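Long-range contact in S-M checkpoint control protein rad4 (Schizosaccharomyces pombe, PDB 4BMD), which acts in DNA replication and in the S-M checkpoint, where it serves as a phosphorylation-dependent adaptor that binds crb2: residues H113-K118 against L147-N152. Sequence-based numbering, arbitrary orientation.
Sequences HLTGFK and LLVNTN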
ATOM      1  N   HIS A 113      -8.332   9.305  -9.206  1.00 24.32           N
ATOM      2  CA  HIS A 113      -9.500   8.485  -8.913  1.00 17.72           C
ATOM      3  C   HIS A 113      -9.204   7.027  -9.250  1.00 21.82           C
ATOM      4  O   HIS A 113      -8.629   6.729 -10.297  1.00 26.96           O
ATOM      5  CB  HIS A 113     -10.723   8.968  -9.696  1.00 20.40           C
ATOM      6  CG  HIS A 113     -11.931   8.103  -9.514  1.00 22.10           C
ATOM      7  ND1 HIS A 113     -12.575   7.968  -8.303  1.00 19.58           N
ATOM      8  CD2 HIS A 113     -12.602   7.314 -10.387  1.00 23.66           C
ATOM      9  CE1 HIS A 113     -13.595   7.139  -8.438  1.00 26.78           C
ATOM     10  NE2 HIS A 113     -13.633   6.727  -9.693  1.00 20.84           N
ATOM     11  N   LEU A 114      -9.603   6.123  -8.360  1.00 18.05           N
ATOM     12  CA  LEU A 114      -9.296   4.704  -8.512  1.00 20.51           C
ATOM     13  C   LEU A 114     -10.502   3.910  -9.004  1.00 28.24           C
ATOM     14  O   LEU A 114     -11.632   4.160  -8.588  1.00 38.35           O
ATOM     15  CB  LEU A 114      -8.813   4.127  -7.179  1.00 20.12           C
ATOM     16  CG  LEU A 114      -7.707   4.905  -6.465  1.00 25.36           C
ATOM     17  CD1 LEU A 114      -7.415   4.302  -5.096  1.00 30.08           C
ATOM     18  CD2 LEU A 114      -6.449   4.941  -7.314  1.00 24.60           C
ATOM     19  N   THR A 115     -10.254   2.946  -9.886  1.00 20.20           N
ATOM     20  CA  THR A 115     -11.314   2.077 -10.386  1.00 26.15           C
ATOM     21  C   THR A 115     -10.822   0.639 -10.559  1.00 30.74           C
ATOM     22  O   THR A 115      -9.719   0.404 -11.053  1.00 32.09           O
ATOM     23  CB  THR A 115     -11.911   2.606 -11.713  1.00 24.36           C
ATOM     24  OG1 THR A 115     -12.940   1.718 -12.168  1.00 34.13           O
ATOM     25  CG2 THR A 115     -10.836   2.725 -12.787  1.00 24.43           C
ATOM     26  N   GLY A 116     -11.642  -0.319 -10.135  1.00 28.06           N
ATOM     27  CA  GLY A 116     -11.296  -1.725 -10.255  1.00 26.82           C
ATOM     28  C   GLY A 116     -10.720  -2.320  -8.981  1.00 31.04           C
ATOM     29  O   GLY A 116     -10.429  -3.514  -8.927  1.00 29.25           O
ATOM     30  N   PHE A 117     -10.553  -1.487  -7.958  1.00 26.00           N
ATOM     31  CA  PHE A 117     -10.023  -1.943  -6.677  1.00 35.76           C
ATOM     32  C   PHE A 117     -11.147  -2.151  -5.667  1.00 42.86           C
ATOM     33  O   PHE A 117     -12.116  -1.393  -5.640  1.00 45.10           O
ATOM     34  CB  PHE A 117      -9.010  -0.937  -6.126  1.00 26.82           C
ATOM     35  CG  PHE A 117      -7.862  -0.659  -7.054  1.00 27.62           C
ATOM     36  CD1 PHE A 117      -6.742  -1.475  -7.057  1.00 30.76           C
ATOM     37  CD2 PHE A 117      -7.900   0.421  -7.919  1.00 31.38           C
ATOM     38  CE1 PHE A 117      -5.684  -1.220  -7.909  1.00 31.47           C
ATOM     39  CE2 PHE A 117      -6.846   0.681  -8.774  1.00 25.81           C
ATOM     40  CZ  PHE A 117      -5.737  -0.140  -8.768  1.00 24.31           C
ATOM     41  N   LYS A 118     -11.010  -3.179  -4.833  1.00 45.60           N
ATOM     42  CA  LYS A 118     -12.027  -3.489  -3.832  1.00 48.10           C
ATOM     43  C   LYS A 118     -11.421  -3.835  -2.476  1.00 49.54           C
ATOM     44  O   LYS A 118     -10.251  -4.206  -2.381  1.00 55.25           O
ATOM     45  CB  LYS A 118     -12.913  -4.646  -4.305  1.00 42.26           C
ATOM     46  CG  LYS A 118     -13.771  -4.326  -5.518  1.00 68.60           C
ATOM     47  CD  LYS A 118     -14.691  -5.483  -5.870  1.00 70.92           C
ATOM     48  CE  LYS A 118     -15.584  -5.136  -7.052  1.00 78.38           C
ATOM     49  NZ  LYS A 118     -16.517  -6.246  -7.390  1.00 85.28           N
ATOM     50  N   LEU A 147      -6.959   8.737 -13.956  1.00 26.87           N
ATOM     51  CA  LEU A 147      -7.840   7.623 -13.632  1.00 20.02           C
ATOM     52  C   LEU A 147      -6.988   6.366 -13.537  1.00 26.44           C
ATOM     53  O   LEU A 147      -6.540   5.838 -14.554  1.00 27.96           O
ATOM     54  CB  LEU A 147      -8.918   7.440 -14.698  1.00 18.82           C
ATOM     55  CG  LEU A 147      -9.814   6.215 -14.481  1.00 27.30           C
ATOM     56  CD1 LEU A 147     -10.651   6.374 -13.216  1.00 20.29           C
ATOM     57  CD2 LEU A 147     -10.700   5.951 -15.688  1.00 18.28           C
ATOM     58  N   LEU A 148      -6.753   5.899 -12.315  1.00 26.41           N
ATOM     59  CA  LEU A 148      -5.896   4.738 -12.098  1.00 18.62           C
ATOM     60  C   LEU A 148      -6.696   3.440 -12.161  1.00 23.76           C
ATOM     61  O   LEU A 148      -7.568   3.195 -11.329  1.00 24.66           O
ATOM     62  CB  LEU A 148      -5.160   4.853 -10.762  1.00 18.90           C
ATOM     63  CG  LEU A 148      -3.946   3.936 -10.597  1.00 24.62           C
ATOM     64  CD1 LEU A 148      -2.877   4.276 -11.626  1.00 21.95           C
ATOM     65  CD2 LEU A 148      -3.384   4.026  -9.190  1.00 20.90           C
ATOM     66  N   VAL A 149      -6.386   2.610 -13.152  1.00 22.04           N
ATOM     67  CA  VAL A 149      -7.162   1.406 -13.424  1.00 22.47           C
ATOM     68  C   VAL A 149      -6.480   0.132 -12.933  1.00 30.58           C
ATOM     69  O   VAL A 149      -5.294  -0.088 -13.187  1.00 33.41           O
ATOM     70  CB  VAL A 149      -7.441   1.272 -14.933  1.00 21.93           C
ATOM     71  CG1 VAL A 149      -8.296   0.044 -15.214  1.00 18.66           C
ATOM     72  CG2 VAL A 149      -8.115   2.530 -15.455  1.00 17.17           C
ATOM     73  N   ASN A 150      -7.236  -0.708 -12.230  1.00 28.59           N
ATOM     74  CA  ASN A 150      -6.736  -2.003 -11.785  1.00 25.12           C
ATOM     75  C   ASN A 150      -6.793  -3.021 -12.916  1.00 33.73           C
ATOM     76  O   ASN A 150      -7.846  -3.593 -13.193  1.00 35.96           O
ATOM     77  CB  ASN A 150      -7.539  -2.513 -10.588  1.00 24.80           C
ATOM     78  CG  ASN A 150      -6.981  -3.807 -10.017  1.00 37.69           C
ATOM     79  OD1 ASN A 150      -5.851  -4.197 -10.316  1.00 38.38           O
ATOM     80  ND2 ASN A 150      -7.771  -4.476  -9.187  1.00 32.05           N
ATOM     81  N   THR A 151      -5.655  -3.243 -13.564  1.00 36.47           N
ATOM     82  CA  THR A 151      -5.593  -4.146 -14.706  1.00 34.45           C
ATOM     83  C   THR A 151      -5.347  -5.594 -14.288  1.00 30.71           C
ATOM     84  O   THR A 151      -5.203  -6.474 -15.134  1.00 43.98           O
ATOM     85  CB  THR A 151      -4.509  -3.714 -15.708  1.00 32.82           C
ATOM     86  OG1 THR A 151      -3.253  -3.584 -15.030  1.00 30.74           O
ATOM     87  CG2 THR A 151      -4.876  -2.380 -16.341  1.00 28.26           C
ATOM     88  N   ASN A 152      -5.303  -5.833 -12.981  1.00 29.56           N
ATOM     89  CA  ASN A 152      -5.128  -7.183 -12.457  1.00 37.46           C
ATOM     90  C   ASN A 152      -6.464  -7.900 -12.295  1.00 47.24           C
ATOM     91  O   ASN A 152      -6.518  -9.065 -11.900  1.00 47.67           O
ATOM     92  CB  ASN A 152      -4.357  -7.151 -11.139  1.00 39.23           C
ATOM     93  CG  ASN A 152      -2.954  -6.600 -11.303  1.00 54.69           C
ATOM     94  OD1 ASN A 152      -2.308  -6.816 -12.329  1.00 41.46           O
ATOM     95  ND2 ASN A 152      -2.477  -5.877 -10.296  1.00 55.29           N
TER
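Leu114 and Leu148 lie side by side on neighbouring parallel strands at the centre of the four-stranded sheet of BRCT 4, a sheet with the 2-1-3-4 strand order of the BRCT fold. Backbone bonds run from Leu148 N to His113 O (2.9 Å), from Thr115 N to Leu148 O and from Asn150 N to Thr115 O. On the leucine face, Leu114 CD2 meets Leu148 CB at 3.7 Å, and branched apolar chains suit this buried layer beneath helices 119-131 and 177-185. On the other face Thr115 CG2 packs against Leu147 CD1 and Val149 CG2, while its OG1, anti to the backbone N (chi1 180°), hydrogen-bonds Thr159 OG1 of helix 157-168.

Beyond the strands, Gly116 turns the chain at a positive phi of 98°, where a CB would clash with Asn150 CB. Phe117 then lays one ring face over Asn150, whose CB stands 3.5 Å from the ring centroid in a CH-pi contact. The Asn150 amide lies 6° from parallel with this ring; its ND2 donates to Gly116 O, and its OD1 accepts from Asn152 N in an Asx turn. An alanine here would probably leave Gly116 O without its side-chain donor, remove the Asx turn and uncover part of the ring face. By contrast, the exposed ends diverge: Lys118, poorly ordered, and Asn152 make no contact across the segments. Gly116 O lies in the Asn150 amide plane, yet ND2 reaches it at 2.8 Å from above the carbonyl plane.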